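Local coordinates for uncharacterized protein (Borrelia turicatae, PDB 5VJ4) that is of unknown function but is a putative surface protein, possibly lipid-binding, encoded by a gene differentially regulated in the tick-mammal transmission cycle of relapsing fever spirochetes, at residues A123-I127 and I152-V157; V135-L140 and F200-G206; I284-V288 and Y322-I326. All coordinates share one frame; numbering follows the deposited sequence.

Interaction 1 (A123-I127 and I152-V157)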
loop_
_atom_site.group_PDB
_atom_site.type_symbol
_atom_site.label_atom_id
_atom_site.label_comp_id
_atom_site.label_asym_id
_atom_site.label_seq_id
_atom_site.Cartn_x
_atom_site.Cartn_y
_atom_site.Cartn_z
ATOM N N ALA A 123 3.785 11.093 -26.066
ATOM C CA ALA A 123 4.113 9.923 -25.266
ATOM C C ALA A 123 5.245 10.220 -24.304
ATOM O O ALA A 123 5.126 9.992 -23.099
ATOM C CB ALA A 123 4.461 8.726 -26.152
ATOM N N ILE A 124 6.350 10.717 -24.839
ATOM C CA ILE A 124 7.482 11.114 -24.012
ATOM C C ILE A 124 7.025 12.061 -22.891
ATOM O O ILE A 124 7.389 11.878 -21.743
ATOM C CB ILE A 124 8.603 11.717 -24.866
ATOM C CG1 ILE A 124 9.193 10.630 -25.767
ATOM C CG2 ILE A 124 9.694 12.284 -23.996
ATOM C CD1 ILE A 124 10.142 9.669 -25.090
ATOM N N SER A 125 6.168 13.019 -23.208
ATOM C CA SER A 125 5.671 13.886 -22.177
ATOM C C SER A 125 4.910 13.100 -21.109
ATOM O O SER A 125 5.030 13.381 -19.911
ATOM C CB SER A 125 4.794 14.968 -22.751
ATOM O OG SER A 125 4.079 15.578 -21.691
ATOM N N TYR A 126 4.145 12.111 -21.547
ATOM C CA TYR A 126 3.411 11.237 -20.629
ATOM C C TYR A 126 4.327 10.470 -19.656
ATOM O O TYR A 126 4.257 10.725 -18.458
ATOM C CB TYR A 126 2.558 10.280 -21.425
ATOM C CG TYR A 126 1.727 9.346 -20.613
ATOM C CD1 TYR A 126 0.545 9.786 -20.006
ATOM C CD2 TYR A 126 2.079 7.982 -20.505
ATOM C CE1 TYR A 126 -0.251 8.901 -19.285
ATOM C CE2 TYR A 126 1.290 7.086 -19.800
ATOM C CZ TYR A 126 0.140 7.554 -19.179
ATOM O OH TYR A 126 -0.614 6.678 -18.449
ATOM N N ILE A 127 5.188 9.571 -20.150
ATOM C CA ILE A 127 6.061 8.855 -19.238
ATOM C C ILE A 127 7.029 9.756 -18.498
ATOM O O ILE A 127 7.694 9.314 -17.566
ATOM C CB ILE A 127 6.834 7.706 -19.880
ATOM C CG1 ILE A 127 7.728 8.224 -20.993
ATOM C CG2 ILE A 127 5.864 6.648 -20.351
ATOM C CD1 ILE A 127 8.651 7.152 -21.530
ATOM N N ILE A 152 10.797 2.574 -26.568
ATOM C CA ILE A 152 10.139 3.559 -25.730
ATOM C C ILE A 152 8.875 4.093 -26.365
ATOM O O ILE A 152 7.783 4.000 -25.777
ATOM C CB ILE A 152 11.068 4.697 -25.307
ATOM C CG1 ILE A 152 12.351 4.144 -24.689
ATOM C CG2 ILE A 152 10.356 5.642 -24.345
ATOM C CD1 ILE A 152 12.112 3.184 -23.547
ATOM N N ILE A 153 9.007 4.612 -27.575
ATOM C CA ILE A 153 7.911 5.394 -28.132
ATOM C C ILE A 153 6.754 4.515 -28.635
ATOM O O ILE A 153 5.610 4.713 -28.235
ATOM C CB ILE A 153 8.405 6.409 -29.179
ATOM C CG1 ILE A 153 9.561 7.219 -28.583
ATOM C CG2 ILE A 153 7.244 7.272 -29.639
ATOM C CD1 ILE A 153 9.760 8.600 -29.128
ATOM N N LYS A 154 7.060 3.529 -29.473
ATOM C CA LYS A 154 6.024 2.633 -30.016
ATOM C C LYS A 154 5.154 1.990 -28.927
ATOM O O LYS A 154 3.918 2.147 -28.989
ATOM C CB LYS A 154 6.606 1.596 -30.985
ATOM C CG LYS A 154 6.790 2.086 -32.422
ATOM C CD LYS A 154 7.365 0.970 -33.297
ATOM C CE LYS A 154 7.473 1.352 -34.769
ATOM N NZ LYS A 154 8.338 0.377 -35.493
ATOM N N PRO A 155 5.774 1.338 -27.904
ATOM C CA PRO A 155 4.948 0.762 -26.817
ATOM C C PRO A 155 4.104 1.794 -26.099
ATOM O O PRO A 155 2.904 1.557 -25.883
ATOM C CB PRO A 155 5.969 0.165 -25.855
ATOM C CG PRO A 155 7.156 -0.093 -26.708
ATOM C CD PRO A 155 7.200 1.075 -27.655
ATOM N N THR A 156 4.698 2.944 -25.773
ATOM C CA THR A 156 3.943 3.967 -25.059
ATOM C C THR A 156 2.772 4.449 -25.891
ATOM O O THR A 156 1.647 4.626 -25.379
ATOM C CB THR A 156 4.827 5.125 -24.612
ATOM O OG1 THR A 156 5.834 4.615 -23.728
ATOM C CG2 THR A 156 4.021 6.119 -23.845
ATOM N N VAL A 157 3.024 4.639 -27.183
ATOM C CA VAL A 157 2.010 5.233 -28.048
ATOM C C VAL A 157 0.845 4.276 -28.200
ATOM O O VAL A 157 -0.318 4.694 -28.127
ATOM C CB VAL A 157 2.581 5.701 -29.398
ATOM C CG1 VAL A 157 1.457 6.159 -30.312
ATOM C CG2 VAL A 157 3.551 6.865 -29.182
#
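Y126 supplies the one aromatic ring of this contact, and T156 CG2 approaches it obliquely, 4.3 Å from CD2. The ring takes a cation-pi contact from K194, and its hydroxyl is hydrogen-bonded to D190 OD1, so the polar end of Y126 serves a different helix from the one its ring brushes here.

A123 and T156 bury the most surface. The small A123 CB points at the partner helix and meets T156 CG2 at 3.5 Å, with V157 CG2 beside it at 3.7 Å. In T156 a chi1 of -61° sets OG1 beside the backbone N and the methyl anti to it; the methyl faces helix 118-128, while OG1 folds back on its own helix and donates to I152 O at 2.9 Å. That carbonyl is gripped twice, from opposite faces of its plane, by T156 OG1 and T156 N. A buried hydroxyl is thereby satisfied within its own helical turn, next to the kink at P155. The threonine shows its methyl to A123, whereas I127 CG2 meets both of its branches, OG1 and CG2, about equally.

Isoleucines extend the packing on the side away from V157. I127 CD1 meets I152 CG2 at 3.6 Å, the two side chains crossing at about a right angle, and I124 lays its CG1 4.0 Å from I153 CD1.

The short segments cross almost perpendicularly, at 82°, with axes 9.7 Å apart. Around this crossing, helix 207-214 places F210 against I127, I152 and T156, helix 133-141 covers I124 with I136 and L140, and helix 176-201 adds V193 on Y126, F200 on I152 and F201 on I127.

Interaction 2 (V135-L140 and F200-G206). With SO4 (sulfate ion), chain D; SO4 (sulfate ion), chain F.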
loop_
_atom_site.group_PDB
_atom_site.type_symbol
_atom_site.label_atom_id
_atom_site.label_comp_id
_atom_site.label_asym_id
_atom_site.label_seq_id
_atom_site.Cartn_x
_atom_site.Cartn_y
_atom_site.Cartn_z
ATOM N N VAL A 135 16.537 15.338 -17.187
ATOM C CA VAL A 135 16.678 13.910 -16.865
ATOM C C VAL A 135 16.364 13.003 -18.073
ATOM O O VAL A 135 17.154 12.105 -18.425
ATOM C CB VAL A 135 15.805 13.520 -15.661
ATOM C CG1 VAL A 135 15.909 12.030 -15.397
ATOM C CG2 VAL A 135 16.219 14.300 -14.423
ATOM N N ILE A 136 15.228 13.252 -18.721
ATOM C CA ILE A 136 14.836 12.389 -19.827
ATOM C C ILE A 136 15.669 12.654 -21.079
ATOM O O ILE A 136 15.906 11.748 -21.885
ATOM C CB ILE A 136 13.318 12.375 -20.078
ATOM C CG1 ILE A 136 12.873 13.677 -20.612
ATOM C CG2 ILE A 136 12.495 11.985 -18.838
ATOM C CD1 ILE A 136 12.662 13.438 -22.068
ATOM N N TYR A 137 16.151 13.891 -21.216
ATOM C CA TYR A 137 17.145 14.230 -22.257
ATOM C C TYR A 137 18.421 13.415 -22.048
ATOM O O TYR A 137 18.903 12.760 -22.986
ATOM C CB TYR A 137 17.466 15.743 -22.297
ATOM C CG TYR A 137 18.438 16.155 -23.410
ATOM C CD1 TYR A 137 17.978 16.623 -24.644
ATOM C CD2 TYR A 137 19.812 16.053 -23.228
ATOM C CE1 TYR A 137 18.862 16.946 -25.666
ATOM C CE2 TYR A 137 20.701 16.390 -24.241
ATOM C CZ TYR A 137 20.222 16.826 -25.452
ATOM O OH TYR A 137 21.110 17.165 -26.439
ATOM N N ASP A 138 18.957 13.469 -20.819
ATOM C CA ASP A 138 20.173 12.727 -20.498
ATOM C C ASP A 138 20.030 11.261 -20.846
ATOM O O ASP A 138 20.952 10.684 -21.424
ATOM C CB ASP A 138 20.567 12.896 -19.027
ATOM C CG ASP A 138 21.041 14.307 -18.703
ATOM O OD1 ASP A 138 21.905 14.824 -19.438
ATOM O OD2 ASP A 138 20.564 14.896 -17.706
ATOM N N ARG A 139 18.866 10.676 -20.533
ATOM C CA ARG A 139 18.658 9.263 -20.791
ATOM C C ARG A 139 18.580 9.020 -22.275
ATOM O O ARG A 139 19.379 8.237 -22.802
ATOM C CB ARG A 139 17.419 8.721 -20.084
ATOM C CG ARG A 139 17.334 7.204 -20.049
ATOM C CD ARG A 139 18.249 6.591 -18.983
ATOM N NE ARG A 139 17.900 5.185 -18.728
ATOM C CZ ARG A 139 18.303 4.113 -19.435
ATOM N NH1 ARG A 139 19.094 4.222 -20.487
ATOM N NH2 ARG A 139 17.913 2.904 -19.082
ATOM N N LEU A 140 17.655 9.712 -22.952
ATOM C CA LEU A 140 17.376 9.406 -24.367
ATOM C C LEU A 140 18.581 9.616 -25.285
ATOM O O LEU A 140 18.741 8.950 -26.309
ATOM C CB LEU A 140 16.187 10.208 -24.867
ATOM C CG LEU A 140 14.819 9.879 -24.284
ATOM C CD1 LEU A 140 13.718 10.665 -24.986
ATOM C CD2 LEU A 140 14.559 8.398 -24.424
ATOM N N PHE A 200 12.893 3.614 -15.446
ATOM C CA PHE A 200 13.613 3.591 -16.710
ATOM C C PHE A 200 14.560 4.790 -16.876
ATOM O O PHE A 200 15.743 4.604 -17.178
ATOM C CB PHE A 200 12.658 3.475 -17.897
ATOM C CG PHE A 200 13.302 3.816 -19.193
ATOM C CD1 PHE A 200 14.324 3.016 -19.698
ATOM C CD2 PHE A 200 12.932 4.973 -19.883
ATOM C CE1 PHE A 200 14.955 3.359 -20.868
ATOM C CE2 PHE A 200 13.550 5.311 -21.068
ATOM C CZ PHE A 200 14.564 4.511 -21.557
ATOM N N PHE A 201 14.041 6.000 -16.669
ATOM C CA PHE A 201 14.853 7.210 -16.819
ATOM C C PHE A 201 16.018 7.288 -15.863
ATOM O O PHE A 201 17.131 7.618 -16.277
ATOM C CB PHE A 201 13.994 8.463 -16.805
ATOM C CG PHE A 201 13.170 8.585 -18.038
ATOM C CD1 PHE A 201 13.793 8.673 -19.288
ATOM C CD2 PHE A 201 11.792 8.521 -17.979
ATOM C CE1 PHE A 201 13.039 8.737 -20.451
ATOM C CE2 PHE A 201 11.034 8.595 -19.139
ATOM C CZ PHE A 201 11.660 8.707 -20.377
ATOM N N HIS A 202 15.778 6.913 -14.607
ATOM C CA HIS A 202 16.856 6.829 -13.637
ATOM C C HIS A 202 17.719 5.572 -13.710
ATOM O O HIS A 202 18.564 5.362 -12.831
ATOM C CB HIS A 202 16.348 7.072 -12.228
ATOM C CG HIS A 202 15.955 8.485 -11.985
ATOM N ND1 HIS A 202 14.656 8.855 -11.724
ATOM C CD2 HIS A 202 16.682 9.627 -11.986
ATOM C CE1 HIS A 202 14.599 10.165 -11.549
ATOM N NE2 HIS A 202 15.810 10.661 -11.717
ATOM N N GLY A 203 17.520 4.737 -14.731
ATOM C CA GLY A 203 18.465 3.642 -14.997
ATOM C C GLY A 203 18.267 2.331 -14.271
ATOM O O GLY A 203 19.048 1.405 -14.506
ATOM N N SER A 204 17.232 2.217 -13.423
ATOM C CA SER A 204 16.965 0.940 -12.706
ATOM C C SER A 204 16.465 -0.172 -13.651
ATOM O O SER A 204 16.691 -1.345 -13.400
ATOM C CB SER A 204 15.968 1.109 -11.574
ATOM O OG SER A 204 16.078 2.363 -10.962
ATOM N N ILE A 205 15.773 0.198 -14.721
ATOM C CA ILE A 205 15.477 -0.773 -15.770
ATOM C C ILE A 205 15.915 -0.255 -17.116
ATOM O O ILE A 205 15.953 0.961 -17.331
ATOM C CB ILE A 205 13.988 -1.178 -15.814
ATOM C CG1 ILE A 205 13.095 0.039 -16.007
ATOM C CG2 ILE A 205 13.612 -1.900 -14.537
ATOM C CD1 ILE A 205 11.740 -0.284 -16.583
ATOM N N GLY A 206 16.231 -1.186 -18.007
ATOM C CA GLY A 206 16.574 -0.860 -19.383
ATOM C C GLY A 206 15.405 -0.812 -20.368
ATOM O O GLY A 206 14.258 -0.905 -19.981
HETATM S S SO4 D . 16.428 -4.666 -18.699
HETATM O O1 SO4 D . 17.871 -5.010 -18.490
HETATM O O2 SO4 D . 15.654 -5.930 -18.818
HETATM O O3 SO4 D . 16.125 -3.914 -19.946
HETATM O O4 SO4 D . 16.031 -3.830 -17.534
HETATM S S SO4 F . 19.412 -0.514 -22.153
HETATM O O1 SO4 F . 20.694 -1.243 -22.076
HETATM O O2 SO4 F . 18.289 -1.478 -22.119
HETATM O O3 SO4 F . 19.239 0.192 -23.444
HETATM O O4 SO4 F . 19.437 0.414 -20.990
#
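The C-terminal end of helix 176-201 is held here by an arginine from helix 133-141. R139 NE donates to F200 O at 2.7 Å, while G203 N, in the turn that follows, reaches the same carbonyl from the opposite face of its plane. R139 NH2 makes a longer bond, 3.3 Å, to I205 O, which lies in the guanidinium plane. The side chain gets there by leaving its helix with CG anti to the backbone N and then bending at chi2 (78°), which carries its CD and NE past the F201 carbonyl. F200 CE1 sits 3.5 Å above one face of the guanidinium, ring and guanidinium planes being inclined by 37°, so bonds at the edge and an inclined, offset phenyl ring over one face together limit its rotation.

Beside this polar grip, F201 packs as a knob into a hole formed by V135, I136, R139 and L140. I136 CG2 stands over the centre of its ring, 3.4 Å from the centroid and 4° off the normal, a CH-pi contact. F200 CD2 covers the opposite face, and R139 CB lies at the edge, 3.7 Å from F201 CD1.

Beyond G203, which takes positive phi as the chain leaves the helix, G206 occupies the N-cap of helix 207-214. Two sulfates, both probably from the crystallisation liquor, lie here: G206 N binds O4 of one at 2.7 Å, and the other accepts a weak bond from R139 NH2. T207 N and R209 N at the start of that helix, and R349 NH2 from helix 345-365, also bind the ions.

Interaction 3 (I284-V288 and Y322-I326)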
loop_
_atom_site.group_PDB
_atom_site.type_symbol
_atom_site.label_atom_id
_atom_site.label_comp_id
_atom_site.label_asym_id
_atom_site.label_seq_id
_atom_site.Cartn_x
_atom_site.Cartn_y
_atom_site.Cartn_z
ATOM N N ILE A 284 5.731 -7.086 -10.986
ATOM C CA ILE A 284 7.015 -7.435 -10.414
ATOM C C ILE A 284 7.250 -8.933 -10.550
ATOM O O ILE A 284 8.300 -9.346 -11.013
ATOM C CB ILE A 284 7.095 -7.008 -8.960
ATOM C CG1 ILE A 284 7.311 -5.500 -8.881
ATOM C CG2 ILE A 284 8.201 -7.769 -8.252
ATOM C CD1 ILE A 284 6.660 -4.820 -7.683
ATOM N N TYR A 285 6.244 -9.722 -10.169
ATOM C CA TYR A 285 6.337 -11.157 -10.221
ATOM C C TYR A 285 6.698 -11.621 -11.627
ATOM O O TYR A 285 7.516 -12.517 -11.807
ATOM C CB TYR A 285 5.018 -11.792 -9.817
ATOM C CG TYR A 285 5.023 -13.292 -9.990
ATOM C CD1 TYR A 285 5.675 -14.112 -9.071
ATOM C CD2 TYR A 285 4.412 -13.883 -11.095
ATOM C CE1 TYR A 285 5.707 -15.483 -9.233
ATOM C CE2 TYR A 285 4.450 -15.243 -11.284
ATOM C CZ TYR A 285 5.092 -16.035 -10.343
ATOM O OH TYR A 285 5.104 -17.390 -10.509
ATOM N N ARG A 286 6.069 -11.017 -12.616
ATOM C CA ARG A 286 6.289 -11.411 -13.990
ATOM C C ARG A 286 7.710 -11.180 -14.431
ATOM O O ARG A 286 8.246 -11.987 -15.184
ATOM C CB ARG A 286 5.370 -10.664 -14.925
ATOM C CG ARG A 286 3.940 -11.077 -14.820
ATOM C CD ARG A 286 3.142 -10.307 -15.829
ATOM N NE ARG A 286 1.757 -10.708 -15.774
ATOM C CZ ARG A 286 0.727 -9.937 -16.097
ATOM N NH1 ARG A 286 0.905 -8.671 -16.464
ATOM N NH2 ARG A 286 -0.502 -10.426 -15.994
ATOM N N GLY A 287 8.300 -10.079 -13.969
ATOM C CA GLY A 287 9.687 -9.766 -14.266
ATOM C C GLY A 287 10.599 -10.843 -13.719
ATOM O O GLY A 287 11.498 -11.327 -14.413
ATOM N N VAL A 288 10.347 -11.249 -12.482
ATOM C CA VAL A 288 11.189 -12.253 -11.861
ATOM C C VAL A 288 11.040 -13.576 -12.583
ATOM O O VAL A 288 12.016 -14.263 -12.830
ATOM C CB VAL A 288 10.842 -12.459 -10.402
ATOM C CG1 VAL A 288 11.807 -13.469 -9.816
ATOM C CG2 VAL A 288 10.907 -11.131 -9.661
ATOM N N TYR A 322 12.808 -16.599 -3.200
ATOM C CA TYR A 322 11.729 -15.725 -3.670
ATOM C C TYR A 322 10.354 -16.263 -3.274
ATOM O O TYR A 322 9.619 -15.589 -2.560
ATOM C CB TYR A 322 11.821 -15.455 -5.192
ATOM C CG TYR A 322 10.831 -14.438 -5.684
ATOM C CD1 TYR A 322 10.680 -13.200 -5.018
ATOM C CD2 TYR A 322 10.027 -14.698 -6.798
ATOM C CE1 TYR A 322 9.729 -12.262 -5.439
ATOM C CE2 TYR A 322 9.071 -13.753 -7.230
ATOM C CZ TYR A 322 8.928 -12.543 -6.539
ATOM O OH TYR A 322 8.016 -11.599 -6.942
ATOM N N TYR A 323 10.027 -17.479 -3.723
ATOM C CA TYR A 323 8.781 -18.154 -3.347
ATOM C C TYR A 323 8.523 -18.103 -1.832
ATOM O O TYR A 323 7.410 -17.823 -1.385
ATOM C CB TYR A 323 8.795 -19.581 -3.840
ATOM C CG TYR A 323 8.448 -19.771 -5.313
ATOM C CD1 TYR A 323 8.556 -18.726 -6.252
ATOM C CD2 TYR A 323 8.041 -21.029 -5.769
ATOM C CE1 TYR A 323 8.241 -18.944 -7.598
ATOM C CE2 TYR A 323 7.716 -21.255 -7.098
ATOM C CZ TYR A 323 7.822 -20.229 -8.012
ATOM O OH TYR A 323 7.493 -20.512 -9.322
ATOM N N SER A 324 9.573 -18.283 -1.052
ATOM C CA SER A 324 9.480 -18.115 0.393
ATOM C C SER A 324 9.086 -16.693 0.797
ATOM O O SER A 324 8.252 -16.520 1.686
ATOM C CB SER A 324 10.780 -18.555 1.082
ATOM O OG SER A 324 10.930 -17.933 2.343
ATOM N N ASN A 325 9.679 -15.684 0.155
ATOM C CA ASN A 325 9.309 -14.288 0.429
ATOM C C ASN A 325 7.814 -14.091 0.182
ATOM O O ASN A 325 7.158 -13.391 0.954
ATOM C CB ASN A 325 10.121 -13.304 -0.427
ATOM C CG ASN A 325 11.491 -12.970 0.155
ATOM O OD1 ASN A 325 12.072 -13.743 0.885
ATOM N ND2 ASN A 325 12.014 -11.812 -0.196
ATOM N N ILE A 326 7.278 -14.729 -0.867
ATOM C CA ILE A 326 5.873 -14.548 -1.229
ATOM C C ILE A 326 4.978 -15.107 -0.116
ATOM O O ILE A 326 4.173 -14.376 0.476
ATOM C CB ILE A 326 5.528 -15.165 -2.597
ATOM C CG1 ILE A 326 6.432 -14.618 -3.695
ATOM C CG2 ILE A 326 4.084 -14.872 -2.964
ATOM C CD1 ILE A 326 6.200 -15.264 -5.055
#
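The hydroxyl of Y322 lies against helix 263-301, 3.7 Å from Y285 CA and 4.0 Å from V288 CG2, with I284 CG2 also close. Its hydrogen bond goes outside the pair, to T343 OG1, so a polar atom set among carbons still has a partner.

Y322 buries the largest share of the contact and spans a wide gap: the antiparallel segments run 164° apart in direction, their axes separated by 12.7 Å. With CG anti to the backbone N (chi1 -173°), its ring extends straight toward the neighbouring helix. V288 comes from the opposite direction and sets CG1 3.7 Å from Y322 CD2. Y285 puts CD1 near the plane of the Y322 ring, at its edge, 3.9 Å from CE2; I326 CD1 lies over one face of that ring, offset toward the rim, and also touches Y285 CD1 at 4.2 Å.

Y285 and Y323 bring their hydroxyls near each other, yet Y285 OH bonds to E251 OE1 on helix 243-256, which also packs against this tyrosine and Y323. On another side, F352 of helix 345-365 meets V288.

No hydrogen bond joins the two segments. Their attraction is therefore chiefly van der Waals contact between aromatic rings and aliphatic branches, whereas the hydroxyls of Y285 and Y322 tie this long-helix pair to other parts of the bundle.

Interactions 1 and 2 form one continuous packed region. Their centres are 13 Å apart and their segments alternate along the chain, so helices 118-128, 133-141, 145-171 and 176-201 interlock; I152 CD1 touches F200 CZ at 3.4 Å, and I127 packs on F201. Interaction 3 comes later in sequence, joining helices 263-301 and 308-334. It shares none of these helices and touches neither earlier contact: its centre lies about 27 Å from that of interaction 1, across the chain's centre, and about 25 Å from that of interaction 2. The all-helical protein thus combines an arrangement of two short and two long helices with a separate pairing of long antiparallel ones.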